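Local coordinates for protein phosphatidylserine synthase (PDB 3HSI) that is an enzyme of the phospholipase D superfamily, built from two sheet-based PLD-like halves, each bearing an HKD-type sequence signature, at residues C[84-89]-C[194-199]; C[309-314]-C[329-334]; C[261-266]-C[374-379]; C[40-45]-C[144-149]. All coordinates share one frame; numbering follows the deposited sequence.

Contact 1: C[84-89]-C[194-199]; sequences DVKVLI and YLLDFS
In the beta-alpha-beta unit of strand 52-56, helix 64-79 and strand 84-90, Leu88 of the second strand meets Leu195 and Leu196 where helix 181-195 runs out. This illustrates how a helix end can be seated on a sheet with no hydrogen bond between the two segments. Methyl CD2 of Leu88 does most of the work. It lies 3.7 Å from CB of Leu195, in the last turn of the helix, and equally close to methyl CD2 of Leu196, Leu88 crossing each of the two at a slant. Leu196, which points toward the strand, is the centre of an inverse gamma turn, closed by a weak bond from Asp197 N to Leu195 O. Phe128 and Val130 of strand 127-130 flank Lys86 and Leu88. The lysine chain bends twice: the bend at chi2 (-130°) sets its aliphatic middle, CD, 3.5 Å from CD1 of Leu196, and the bend at chi4 (66°) turns NZ back to a syn lone pair of Asp84 OD1 at 2.8 Å.

Contact 2: C[309-314]-C[329-334]; sequences VANDFY and YLYESN
Asn311 and Tyr314 face Tyr331 and Tyr329, two aromatic residues of helix 327-341, in a contact that shows how segments 309-314 and 329-334 can meet by van der Waals approach alone. The ring-to-ring part is small: CE2 of Tyr314 lies 4.2 Å from CZ of Tyr329 and 3.6 Å from its OH, and the two aromatic side chains cross at a slant. With CG anti to the backbone N (chi1 -178°), the Tyr314 ring also passes Val309, whose CG2 lies 3.6 Å above one face, near the rim.

The amide of Asn311 makes the second contact. Its ND2 stands at the edge of the Tyr331 ring, 4.0 Å from CD2, and the amide and ring planes are 34° apart.

Hydrogen bonding stays within the loop: Phe313 N donates to Asn311 OD1 over 2.8 Å, in the carbonyl plane and on a lone pair, which makes an Asx turn. That turn sits within the type I beta turn from Asn311 to Tyr314.

The loop follows strand 300-306 and lies against the start of helix 327-341, where Pro328 touches both Asn311 and Tyr314; Tyr329 also touches Val438 and Leu442 of helix 436-447.

Contact 3: C[261-266]-C[374-379]; sequences QVIEDL and YILLTG
Ile263 is the first residue of helix segment 261-266 to touch strand 374-378, and it does so tightly: its CG1 is 3.4 Å from CD2 of Leu376, closer than carbons usually come. The two side chains cross at about a right angle, and Ile263 CD1 approaches the same methyl at 3.9 Å. Leu376 puts its CG opposite the backbone N (chi1 179°), and its CD2 methyl projects toward the helix. One residue on, Glu264 leaves the contact for the subunit interface, where OE1 forms a salt bridge with Arg216 of the second subunit and OE2 accepts from Trp387 NE1 of its own chain. Leu266, a turn after Ile263, meets the aromatic ring of the strand. Its CD2 methyl lies over one face of the Tyr374 ring in a CH-pi contact, 3.9 Å from the ring centroid and 26° off the normal, displaced toward CG. Its other methyl, CD1, reaches Leu376 CD2 more loosely, at 4.3 Å. Helix and strand segments run roughly antiparallel, at 146°, with axes 11.0 Å apart. Here helix 258-268 lies on the mixed sheet that contains strands 374-378 and 391-398, Leu396 of the latter touching both Leu266 and Tyr374, while Leu287 of helix 285-296 meets Ile263.

Contact 4: C[40-45]-C[144-149]; sequences TQIIEL and KGFVFD
CB of Leu45 sits over one face of the Phe148 ring, 3.7 Å from the centroid and only 15° off the ring normal, in a close CH-pi contact. The side chains cross at about a right angle, and the leucine runs out past the CD1-CE1 side of the ring, its CD1 methyl 3.5 Å from Phe148 CD1. One turn earlier on the helix the aromatic partner is used differently. Ile42 meets Phe146 at the ring edge, near its plane, with CD1 and CG1 both 4.2 Å from CE2, which is a looser fit. Phe146 and Phe148 both face the helix, as residues two apart on a strand do, and Val147 between them points the other way, to helix 181-195. The strand lies inside the HxKxxxxD (HKD) signature of the phospholipase D family, between its Lys144 and its Asp149, so the two phenylalanines fill the stretch between two signature residues. Helix segment 40-45 runs at 36° to strand 146-148, and Ile42 and Ile43 also touch Ile69 of helix 64-79. Beyond Phe148 the chain turns at Asp149, whose carboxylate takes the backbone N of Lys50 through OD2 and of Lys51 through OD1.

In the fold
From the N terminus, segment 40-45 comes first and 84-89 second; segment 144-149 then closes contact 4 and 194-199 closes contact 1, so these two loops cross. Both reach the same nine-stranded sheet and tie helix 35-48 and the end of helix 181-195 to it. Contact 3 opens later, at 261-266. Before its strand arrives at 374-379, the chain opens and closes the short loop of contact 2, which lies wholly within the loop of contact 3. Contact 2 joins a loop to helix 327-341, and contact 3 sets helix 258-268 on the second sheet. Contacts 3 and 4 touch, Gly379 CA packing 3.8 Å from Lys144 CG, at one of the places where the two sheets come together.

Contact 1: C[84-89]-C[194-199]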
loop_
_atom_site.group_PDB
_atom_site.type_symbol
_atom_site.label_atom_id
_atom_site.label_comp_id
_atom_site.label_asym_id
_atom_site.label_seq_id
_atom_site.Cartn_x
_atom_site.Cartn_y
_atom_site.Cartn_z
ATOM N N ASP C 84 35.887 -0.162 -11.314
ATOM C CA ASP C 84 34.771 0.370 -10.545
ATOM C C ASP C 84 33.641 -0.673 -10.591
ATOM O O ASP C 84 32.966 -0.777 -11.604
ATOM C CB ASP C 84 34.354 1.712 -11.171
ATOM C CG ASP C 84 33.167 2.363 -10.473
ATOM O OD1 ASP C 84 32.833 1.985 -9.317
ATOM O OD2 ASP C 84 32.566 3.260 -11.108
ATOM N N VAL C 85 33.481 -1.478 -9.532
ATOM C CA VAL C 85 32.410 -2.509 -9.467
ATOM C C VAL C 85 31.342 -2.126 -8.435
ATOM O O VAL C 85 31.663 -1.950 -7.262
ATOM C CB VAL C 85 32.937 -3.944 -9.113
ATOM C CG1 VAL C 85 31.795 -4.983 -9.193
ATOM C CG2 VAL C 85 34.031 -4.361 -10.011
ATOM N N LYS C 86 30.080 -2.033 -8.862
ATOM C CA LYS C 86 28.967 -1.739 -7.945
ATOM C C LYS C 86 27.831 -2.669 -8.260
ATOM O O LYS C 86 27.438 -2.779 -9.413
ATOM C CB LYS C 86 28.504 -0.274 -8.048
ATOM C CG LYS C 86 29.649 0.708 -7.797
ATOM C CD LYS C 86 29.316 1.782 -6.787
ATOM C CE LYS C 86 30.559 2.585 -6.418
ATOM N NZ LYS C 86 31.060 3.368 -7.593
ATOM N N VAL C 87 27.363 -3.391 -7.252
ATOM C CA VAL C 87 26.236 -4.314 -7.422
ATOM C C VAL C 87 25.143 -3.837 -6.482
ATOM O O VAL C 87 25.327 -3.815 -5.247
ATOM C CB VAL C 87 26.639 -5.812 -7.137
ATOM C CG1 VAL C 87 25.452 -6.750 -7.290
ATOM C CG2 VAL C 87 27.815 -6.247 -8.088
ATOM N N LEU C 88 24.013 -3.429 -7.058
ATOM C CA LEU C 88 22.864 -2.988 -6.233
ATOM C C LEU C 88 21.765 -4.056 -6.250
ATOM O O LEU C 88 21.316 -4.463 -7.316
ATOM C CB LEU C 88 22.321 -1.626 -6.705
ATOM C CG LEU C 88 23.105 -0.341 -6.405
ATOM C CD1 LEU C 88 24.506 -0.360 -7.053
ATOM C CD2 LEU C 88 22.337 0.931 -6.833
ATOM N N ILE C 89 21.374 -4.538 -5.075
ATOM C CA ILE C 89 20.281 -5.501 -4.979
ATOM C C ILE C 89 19.306 -4.994 -3.943
ATOM O O ILE C 89 19.618 -4.077 -3.179
ATOM C CB ILE C 89 20.750 -6.984 -4.642
ATOM C CG1 ILE C 89 21.619 -7.078 -3.354
ATOM C CG2 ILE C 89 21.379 -7.648 -5.861
ATOM C CD1 ILE C 89 23.146 -6.890 -3.532
ATOM N N TYR C 194 21.066 8.780 -8.777
ATOM C CA TYR C 194 19.759 8.570 -8.149
ATOM C C TYR C 194 19.616 7.338 -7.244
ATOM O O TYR C 194 19.069 7.443 -6.148
ATOM C CB TYR C 194 18.650 8.583 -9.201
ATOM C CG TYR C 194 18.429 9.963 -9.773
ATOM C CD1 TYR C 194 17.851 10.970 -8.987
ATOM C CD2 TYR C 194 18.813 10.270 -11.075
ATOM C CE1 TYR C 194 17.676 12.249 -9.470
ATOM C CE2 TYR C 194 18.622 11.573 -11.596
ATOM C CZ TYR C 194 18.067 12.549 -10.774
ATOM O OH TYR C 194 17.866 13.816 -11.238
ATOM N N LEU C 195 20.090 6.181 -7.687
ATOM C CA LEU C 195 19.899 4.968 -6.897
ATOM C C LEU C 195 20.790 4.925 -5.676
ATOM O O LEU C 195 20.311 4.634 -4.597
ATOM C CB LEU C 195 20.092 3.694 -7.729
ATOM C CG LEU C 195 18.908 3.236 -8.554
ATOM C CD1 LEU C 195 19.222 1.868 -9.174
ATOM C CD2 LEU C 195 17.650 3.160 -7.696
ATOM N N LEU C 196 22.086 5.202 -5.875
ATOM C CA LEU C 196 23.080 5.152 -4.826
ATOM C C LEU C 196 23.083 6.367 -3.909
ATOM O O LEU C 196 24.072 7.074 -3.816
ATOM C CB LEU C 196 24.481 5.001 -5.425
ATOM C CG LEU C 196 25.026 3.636 -5.804
ATOM C CD1 LEU C 196 26.509 3.820 -6.118
ATOM C CD2 LEU C 196 24.844 2.665 -4.654
ATOM N N ASP C 197 21.996 6.593 -3.196
ATOM C CA ASP C 197 22.001 7.598 -2.149
ATOM C C ASP C 197 22.341 6.976 -0.792
ATOM O O ASP C 197 21.535 6.239 -0.188
ATOM C CB ASP C 197 20.650 8.297 -2.103
ATOM C CG ASP C 197 20.565 9.319 -0.991
ATOM O OD1 ASP C 197 21.590 9.608 -0.334
ATOM O OD2 ASP C 197 19.450 9.834 -0.755
ATOM N N PHE C 198 23.510 7.330 -0.282
ATOM C CA PHE C 198 24.031 6.696 0.910
ATOM C C PHE C 198 23.362 7.091 2.232
ATOM O O PHE C 198 23.684 6.553 3.267
ATOM C CB PHE C 198 25.573 6.795 0.960
ATOM C CG PHE C 198 26.247 6.023 -0.160
ATOM C CD1 PHE C 198 26.177 4.633 -0.203
ATOM C CD2 PHE C 198 26.941 6.689 -1.180
ATOM C CE1 PHE C 198 26.805 3.908 -1.263
ATOM C CE2 PHE C 198 27.551 5.988 -2.219
ATOM C CZ PHE C 198 27.485 4.597 -2.255
ATOM N N SER C 199 22.401 8.001 2.215
ATOM C CA SER C 199 21.614 8.136 3.444
ATOM C C SER C 199 20.659 6.954 3.613
ATOM O O SER C 199 20.185 6.732 4.714
ATOM C CB SER C 199 20.876 9.465 3.514
ATOM O OG SER C 199 20.013 9.545 2.417
#

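Contact 2: C[309-314]-C[329-334]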
loop_
_atom_site.group_PDB
_atom_site.type_symbol
_atom_site.label_atom_id
_atom_site.label_comp_id
_atom_site.label_asym_id
_atom_site.label_seq_id
_atom_site.Cartn_x
_atom_site.Cartn_y
_atom_site.Cartn_z
ATOM N N VAL C 309 1.855 -24.704 -14.164
ATOM C CA VAL C 309 2.990 -25.521 -13.811
ATOM C C VAL C 309 4.319 -24.804 -14.085
ATOM O O VAL C 309 5.343 -25.197 -13.542
ATOM C CB VAL C 309 2.918 -26.846 -14.581
ATOM C CG1 VAL C 309 4.201 -27.656 -14.419
ATOM C CG2 VAL C 309 1.687 -27.654 -14.110
ATOM N N ALA C 310 4.301 -23.750 -14.904
ATOM C CA ALA C 310 5.511 -22.936 -15.145
ATOM C C ALA C 310 5.678 -21.722 -14.185
ATOM O O ALA C 310 6.560 -20.890 -14.348
ATOM C CB ALA C 310 5.535 -22.493 -16.584
ATOM N N ASN C 311 4.795 -21.614 -13.203
ATOM C CA ASN C 311 4.887 -20.614 -12.138
ATOM C C ASN C 311 5.776 -21.187 -11.040
ATOM O O ASN C 311 5.663 -22.360 -10.714
ATOM C CB ASN C 311 3.481 -20.372 -11.605
ATOM C CG ASN C 311 3.420 -19.250 -10.582
ATOM O OD1 ASN C 311 3.860 -19.394 -9.426
ATOM N ND2 ASN C 311 2.860 -18.134 -10.992
ATOM N N ASP C 312 6.659 -20.396 -10.440
ATOM C CA ASP C 312 7.534 -20.979 -9.395
ATOM C C ASP C 312 6.897 -21.255 -7.997
ATOM O O ASP C 312 7.556 -21.822 -7.103
ATOM C CB ASP C 312 8.852 -20.220 -9.265
ATOM C CG ASP C 312 8.653 -18.764 -8.927
ATOM O OD1 ASP C 312 7.962 -18.055 -9.701
ATOM O OD2 ASP C 312 9.202 -18.323 -7.887
ATOM N N PHE C 313 5.640 -20.847 -7.804
ATOM C CA PHE C 313 4.900 -21.200 -6.580
ATOM C C PHE C 313 4.122 -22.482 -6.738
ATOM O O PHE C 313 3.544 -22.972 -5.769
ATOM C CB PHE C 313 3.931 -20.093 -6.181
ATOM C CG PHE C 313 4.609 -18.848 -5.719
ATOM C CD1 PHE C 313 5.085 -18.748 -4.419
ATOM C CD2 PHE C 313 4.766 -17.768 -6.577
ATOM C CE1 PHE C 313 5.705 -17.591 -3.976
ATOM C CE2 PHE C 313 5.395 -16.600 -6.141
ATOM C CZ PHE C 313 5.866 -16.520 -4.836
ATOM N N TYR C 314 4.078 -23.004 -7.965
ATOM C CA TYR C 314 3.398 -24.264 -8.235
ATOM C C TYR C 314 4.007 -25.382 -7.382
ATOM O O TYR C 314 5.219 -25.470 -7.268
ATOM C CB TYR C 314 3.420 -24.613 -9.740
ATOM C CG TYR C 314 2.674 -25.897 -10.052
ATOM C CD1 TYR C 314 3.366 -27.093 -10.286
ATOM C CD2 TYR C 314 1.280 -25.938 -10.061
ATOM C CE1 TYR C 314 2.682 -28.299 -10.558
ATOM C CE2 TYR C 314 0.588 -27.148 -10.342
ATOM C CZ TYR C 314 1.313 -28.313 -10.585
ATOM O OH TYR C 314 0.654 -29.510 -10.853
ATOM N N TYR C 329 -3.007 -20.992 -9.390
ATOM C CA TYR C 329 -4.401 -21.328 -9.659
ATOM C C TYR C 329 -5.299 -20.122 -9.640
ATOM O O TYR C 329 -6.273 -20.046 -10.419
ATOM C CB TYR C 329 -4.908 -22.315 -8.621
ATOM C CG TYR C 329 -4.292 -23.694 -8.708
ATOM C CD1 TYR C 329 -4.923 -24.704 -9.418
ATOM C CD2 TYR C 329 -3.083 -23.990 -8.068
ATOM C CE1 TYR C 329 -4.389 -26.005 -9.479
ATOM C CE2 TYR C 329 -2.528 -25.278 -8.139
ATOM C CZ TYR C 329 -3.205 -26.272 -8.837
ATOM O OH TYR C 329 -2.676 -27.528 -8.933
ATOM N N LEU C 330 -5.020 -19.215 -8.700
ATOM C CA LEU C 330 -5.650 -17.911 -8.714
ATOM C C LEU C 330 -5.449 -17.195 -10.075
ATOM O O LEU C 330 -6.418 -16.704 -10.670
ATOM C CB LEU C 330 -5.157 -17.047 -7.545
ATOM C CG LEU C 330 -5.755 -15.627 -7.446
ATOM C CD1 LEU C 330 -7.296 -15.623 -7.368
ATOM C CD2 LEU C 330 -5.174 -14.862 -6.260
ATOM N N TYR C 331 -4.208 -17.173 -10.571
ATOM C CA TYR C 331 -3.913 -16.528 -11.864
ATOM C C TYR C 331 -4.574 -17.232 -13.011
ATOM O O TYR C 331 -5.087 -16.575 -13.890
ATOM C CB TYR C 331 -2.404 -16.385 -12.145
ATOM C CG TYR C 331 -1.724 -15.549 -11.086
ATOM C CD1 TYR C 331 -2.313 -14.385 -10.632
ATOM C CD2 TYR C 331 -0.513 -15.947 -10.512
ATOM C CE1 TYR C 331 -1.715 -13.617 -9.643
ATOM C CE2 TYR C 331 0.091 -15.181 -9.509
ATOM C CZ TYR C 331 -0.517 -14.014 -9.093
ATOM O OH TYR C 331 0.050 -13.229 -8.114
ATOM N N GLU C 332 -4.554 -18.559 -13.005
ATOM C CA GLU C 332 -5.171 -19.299 -14.090
ATOM C C GLU C 332 -6.665 -19.001 -14.112
ATOM O O GLU C 332 -7.231 -18.755 -15.173
ATOM C CB GLU C 332 -4.944 -20.790 -13.940
ATOM C CG GLU C 332 -5.184 -21.580 -15.230
ATOM C CD GLU C 332 -5.151 -23.111 -15.021
ATOM O OE1 GLU C 332 -4.406 -23.787 -15.762
ATOM O OE2 GLU C 332 -5.854 -23.643 -14.121
ATOM N N SER C 333 -7.320 -19.007 -12.958
ATOM C CA SER C 333 -8.760 -18.826 -13.017
ATOM C C SER C 333 -9.147 -17.402 -13.439
ATOM O O SER C 333 -10.179 -17.207 -14.074
ATOM C CB SER C 333 -9.474 -19.301 -11.739
ATOM O OG SER C 333 -8.858 -18.788 -10.611
ATOM N N ASN C 334 -8.282 -16.431 -13.138
ATOM C CA ASN C 334 -8.452 -15.089 -13.662
ATOM C C ASN C 334 -8.282 -15.030 -15.200
ATOM O O ASN C 334 -9.070 -14.381 -15.900
ATOM C CB ASN C 334 -7.583 -14.069 -12.884
ATOM C CG ASN C 334 -8.283 -13.598 -11.571
ATOM O OD1 ASN C 334 -9.380 -13.053 -11.620
ATOM N ND2 ASN C 334 -7.668 -13.832 -10.422
#

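Contact 3: C[261-266]-C[374-379]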
loop_
_atom_site.group_PDB
_atom_site.type_symbol
_atom_site.label_atom_id
_atom_site.label_comp_id
_atom_site.label_asym_id
_atom_site.label_seq_id
_atom_site.Cartn_x
_atom_site.Cartn_y
_atom_site.Cartn_z
ATOM N N GLN C 261 3.179 5.654 -17.417
ATOM C CA GLN C 261 2.531 6.528 -18.398
ATOM C C GLN C 261 2.869 6.077 -19.820
ATOM O O GLN C 261 1.983 6.001 -20.659
ATOM C CB GLN C 261 2.934 8.002 -18.183
ATOM C CG GLN C 261 2.025 8.754 -17.226
ATOM C CD GLN C 261 2.715 9.957 -16.538
ATOM O OE1 GLN C 261 3.708 10.502 -17.041
ATOM N NE2 GLN C 261 2.193 10.353 -15.370
ATOM N N VAL C 262 4.141 5.758 -20.083
ATOM C CA VAL C 262 4.530 5.230 -21.390
ATOM C C VAL C 262 3.851 3.900 -21.754
ATOM O O VAL C 262 3.311 3.738 -22.842
ATOM C CB VAL C 262 6.082 5.147 -21.544
ATOM C CG1 VAL C 262 6.462 4.281 -22.740
ATOM C CG2 VAL C 262 6.664 6.563 -21.699
ATOM N N ILE C 263 3.843 2.944 -20.844
ATOM C CA ILE C 263 3.106 1.702 -21.100
ATOM C C ILE C 263 1.602 1.935 -21.415
ATOM O O ILE C 263 1.059 1.421 -22.427
ATOM C CB ILE C 263 3.331 0.697 -19.929
ATOM C CG1 ILE C 263 4.842 0.399 -19.817
ATOM C CG2 ILE C 263 2.469 -0.569 -20.112
ATOM C CD1 ILE C 263 5.323 -0.215 -18.449
ATOM N N GLU C 264 0.936 2.730 -20.576
ATOM C CA GLU C 264 -0.474 3.039 -20.801
ATOM C C GLU C 264 -0.649 3.662 -22.180
ATOM O O GLU C 264 -1.560 3.303 -22.912
ATOM C CB GLU C 264 -1.032 3.972 -19.704
ATOM C CG GLU C 264 -0.949 3.337 -18.299
ATOM C CD GLU C 264 -1.442 4.241 -17.171
ATOM O OE1 GLU C 264 -2.102 5.250 -17.476
ATOM O OE2 GLU C 264 -1.178 3.940 -15.973
ATOM N N ASP C 265 0.245 4.571 -22.541
ATOM C CA ASP C 265 0.158 5.224 -23.836
ATOM C C ASP C 265 0.506 4.299 -25.017
ATOM O O ASP C 265 -0.038 4.458 -26.108
ATOM C CB ASP C 265 1.015 6.508 -23.859
ATOM C CG ASP C 265 0.437 7.617 -22.948
ATOM O OD1 ASP C 265 -0.763 7.523 -22.549
ATOM O OD2 ASP C 265 1.165 8.585 -22.626
ATOM N N LEU C 266 1.418 3.364 -24.800
ATOM C CA LEU C 266 1.735 2.356 -25.802
ATOM C C LEU C 266 0.471 1.537 -26.126
ATOM O O LEU C 266 0.128 1.361 -27.283
ATOM C CB LEU C 266 2.916 1.480 -25.361
ATOM C CG LEU C 266 4.359 2.038 -25.441
ATOM C CD1 LEU C 266 5.365 1.079 -24.770
ATOM C CD2 LEU C 266 4.796 2.237 -26.895
ATOM N N TYR C 374 7.205 -0.116 -31.832
ATOM C CA TYR C 374 7.796 -0.072 -30.481
ATOM C C TYR C 374 7.998 -1.440 -29.873
ATOM O O TYR C 374 7.143 -2.327 -30.022
ATOM C CB TYR C 374 6.886 0.677 -29.532
ATOM C CG TYR C 374 6.607 2.106 -29.917
ATOM C CD1 TYR C 374 7.526 3.116 -29.612
ATOM C CD2 TYR C 374 5.431 2.443 -30.563
ATOM C CE1 TYR C 374 7.286 4.428 -29.932
ATOM C CE2 TYR C 374 5.173 3.760 -30.914
ATOM C CZ TYR C 374 6.106 4.746 -30.581
ATOM O OH TYR C 374 5.863 6.043 -30.898
ATOM N N ILE C 375 9.099 -1.565 -29.132
ATOM C CA ILE C 375 9.522 -2.780 -28.429
ATOM C C ILE C 375 10.023 -2.289 -27.066
ATOM O O ILE C 375 11.074 -1.659 -26.964
ATOM C CB ILE C 375 10.718 -3.513 -29.183
ATOM C CG1 ILE C 375 10.322 -3.891 -30.608
ATOM C CG2 ILE C 375 11.148 -4.796 -28.478
ATOM C CD1 ILE C 375 10.980 -3.040 -31.678
ATOM N N LEU C 376 9.264 -2.589 -26.021
ATOM C CA LEU C 376 9.633 -2.223 -24.674
ATOM C C LEU C 376 10.306 -3.378 -23.953
ATOM O O LEU C 376 9.692 -4.452 -23.745
ATOM C CB LEU C 376 8.391 -1.821 -23.882
ATOM C CG LEU C 376 8.645 -1.428 -22.428
ATOM C CD1 LEU C 376 9.593 -0.232 -22.375
ATOM C CD2 LEU C 376 7.321 -1.111 -21.671
ATOM N N LEU C 377 11.549 -3.142 -23.561
ATOM C CA LEU C 377 12.276 -4.070 -22.727
ATOM C C LEU C 377 12.117 -3.559 -21.318
ATOM O O LEU C 377 12.476 -2.410 -21.012
ATOM C CB LEU C 377 13.763 -4.097 -23.093
ATOM C CG LEU C 377 14.095 -4.071 -24.584
ATOM C CD1 LEU C 377 15.627 -3.919 -24.814
ATOM C CD2 LEU C 377 13.543 -5.271 -25.327
ATOM N N THR C 378 11.585 -4.395 -20.443
ATOM C CA THR C 378 11.292 -3.925 -19.140
ATOM C C THR C 378 11.368 -5.047 -18.144
ATOM O O THR C 378 11.164 -6.218 -18.495
ATOM C CB THR C 378 9.925 -3.212 -19.115
ATOM O OG1 THR C 378 9.778 -2.523 -17.883
ATOM C CG2 THR C 378 8.731 -4.178 -19.327
ATOM N N GLY C 379 11.688 -4.701 -16.904
ATOM C CA GLY C 379 11.547 -5.644 -15.822
ATOM C C GLY C 379 10.155 -5.568 -15.222
ATOM O O GLY C 379 9.859 -6.290 -14.278
#

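Contact 4: C[40-45]-C[144-149]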
loop_
_atom_site.group_PDB
_atom_site.type_symbol
_atom_site.label_atom_id
_atom_site.label_comp_id
_atom_site.label_asym_id
_atom_site.label_seq_id
_atom_site.Cartn_x
_atom_site.Cartn_y
_atom_site.Cartn_z
ATOM N N THR C 40 26.477 -17.352 -20.366
ATOM C CA THR C 40 27.726 -17.235 -21.114
ATOM C C THR C 40 28.123 -15.774 -21.370
ATOM O O THR C 40 29.281 -15.409 -21.194
ATOM C CB THR C 40 27.590 -18.006 -22.401
ATOM O OG1 THR C 40 27.102 -19.310 -22.056
ATOM C CG2 THR C 40 28.957 -18.138 -23.115
ATOM N N GLN C 41 27.154 -14.949 -21.770
ATOM C CA GLN C 41 27.396 -13.525 -21.978
ATOM C C GLN C 41 27.865 -12.789 -20.717
ATOM O O GLN C 41 28.867 -12.091 -20.764
ATOM C CB GLN C 41 26.185 -12.813 -22.618
ATOM C CG GLN C 41 26.123 -12.939 -24.132
ATOM C CD GLN C 41 27.471 -12.752 -24.814
ATOM O OE1 GLN C 41 28.139 -11.745 -24.632
ATOM N NE2 GLN C 41 27.882 -13.743 -25.580
ATOM N N ILE C 42 27.177 -12.981 -19.598
ATOM C CA ILE C 42 27.622 -12.420 -18.309
ATOM C C ILE C 42 29.110 -12.724 -18.091
ATOM O O ILE C 42 29.902 -11.821 -17.917
ATOM C CB ILE C 42 26.795 -12.935 -17.106
ATOM C CG1 ILE C 42 25.359 -12.440 -17.196
ATOM C CG2 ILE C 42 27.416 -12.470 -15.761
ATOM C CD1 ILE C 42 24.430 -13.259 -16.331
ATOM N N ILE C 43 29.475 -13.992 -18.140
ATOM C CA ILE C 43 30.853 -14.396 -17.937
ATOM C C ILE C 43 31.859 -13.723 -18.890
ATOM O O ILE C 43 32.868 -13.177 -18.447
ATOM C CB ILE C 43 30.996 -15.915 -17.977
ATOM C CG1 ILE C 43 30.212 -16.515 -16.803
ATOM C CG2 ILE C 43 32.495 -16.312 -17.930
ATOM C CD1 ILE C 43 30.204 -18.057 -16.755
ATOM N N GLU C 44 31.546 -13.719 -20.179
ATOM C CA GLU C 44 32.410 -13.131 -21.201
ATOM C C GLU C 44 32.584 -11.604 -21.003
ATOM O O GLU C 44 33.693 -11.024 -21.186
ATOM C CB GLU C 44 31.761 -13.401 -22.555
ATOM C CG GLU C 44 32.664 -13.227 -23.720
ATOM C CD GLU C 44 32.030 -13.698 -25.024
ATOM O OE1 GLU C 44 30.939 -14.311 -24.985
ATOM O OE2 GLU C 44 32.634 -13.456 -26.095
ATOM N N LEU C 45 31.486 -10.963 -20.630
ATOM C CA LEU C 45 31.480 -9.527 -20.395
ATOM C C LEU C 45 32.276 -9.143 -19.134
ATOM O O LEU C 45 33.009 -8.126 -19.146
ATOM C CB LEU C 45 30.038 -8.987 -20.321
ATOM C CG LEU C 45 29.379 -8.896 -21.703
ATOM C CD1 LEU C 45 27.949 -8.424 -21.543
ATOM C CD2 LEU C 45 30.199 -7.997 -22.686
ATOM N N LYS C 144 16.403 -2.941 -13.697
ATOM C CA LYS C 144 17.273 -3.930 -14.349
ATOM C C LYS C 144 18.410 -3.294 -15.101
ATOM O O LYS C 144 18.397 -2.091 -15.376
ATOM C CB LYS C 144 16.482 -4.795 -15.342
ATOM C CG LYS C 144 15.173 -5.333 -14.823
ATOM C CD LYS C 144 15.377 -6.334 -13.672
ATOM C CE LYS C 144 14.037 -6.677 -12.990
ATOM N NZ LYS C 144 14.256 -7.670 -11.888
ATOM N N GLY C 145 19.414 -4.096 -15.450
ATOM C CA GLY C 145 20.505 -3.592 -16.269
ATOM C C GLY C 145 21.825 -3.978 -15.652
ATOM O O GLY C 145 21.997 -3.871 -14.440
ATOM N N PHE C 146 22.736 -4.460 -16.498
ATOM C CA PHE C 146 24.110 -4.695 -16.158
ATOM C C PHE C 146 24.905 -3.861 -17.149
ATOM O O PHE C 146 24.653 -3.894 -18.343
ATOM C CB PHE C 146 24.511 -6.156 -16.396
ATOM C CG PHE C 146 23.677 -7.168 -15.675
ATOM C CD1 PHE C 146 22.845 -6.816 -14.620
ATOM C CD2 PHE C 146 23.758 -8.501 -16.042
ATOM C CE1 PHE C 146 22.084 -7.771 -13.950
ATOM C CE2 PHE C 146 23.021 -9.470 -15.376
ATOM C CZ PHE C 146 22.176 -9.100 -14.311
ATOM N N VAL C 147 25.880 -3.112 -16.659
ATOM C CA VAL C 147 26.713 -2.347 -17.539
ATOM C C VAL C 147 28.128 -2.833 -17.345
ATOM O O VAL C 147 28.626 -2.848 -16.226
ATOM C CB VAL C 147 26.607 -0.836 -17.246
ATOM C CG1 VAL C 147 27.610 -0.020 -18.116
ATOM C CG2 VAL C 147 25.150 -0.345 -17.410
ATOM N N PHE C 148 28.757 -3.246 -18.444
ATOM C CA PHE C 148 30.165 -3.639 -18.442
ATOM C C PHE C 148 30.828 -2.694 -19.392
ATOM O O PHE C 148 30.602 -2.769 -20.603
ATOM C CB PHE C 148 30.348 -5.082 -18.934
ATOM C CG PHE C 148 29.474 -6.083 -18.214
ATOM C CD1 PHE C 148 28.198 -6.370 -18.677
ATOM C CD2 PHE C 148 29.933 -6.744 -17.080
ATOM C CE1 PHE C 148 27.407 -7.286 -18.029
ATOM C CE2 PHE C 148 29.140 -7.675 -16.425
ATOM C CZ PHE C 148 27.879 -7.940 -16.880
ATOM N N ASP C 149 31.653 -1.806 -18.853
ATOM C CA ASP C 149 32.261 -0.764 -19.650
ATOM C C ASP C 149 31.174 -0.039 -20.423
ATOM O O ASP C 149 30.341 0.610 -19.775
ATOM C CB ASP C 149 33.410 -1.317 -20.510
ATOM C CG ASP C 149 34.582 -1.772 -19.658
ATOM O OD1 ASP C 149 34.492 -1.643 -18.417
ATOM O OD2 ASP C 149 35.590 -2.263 -20.216
#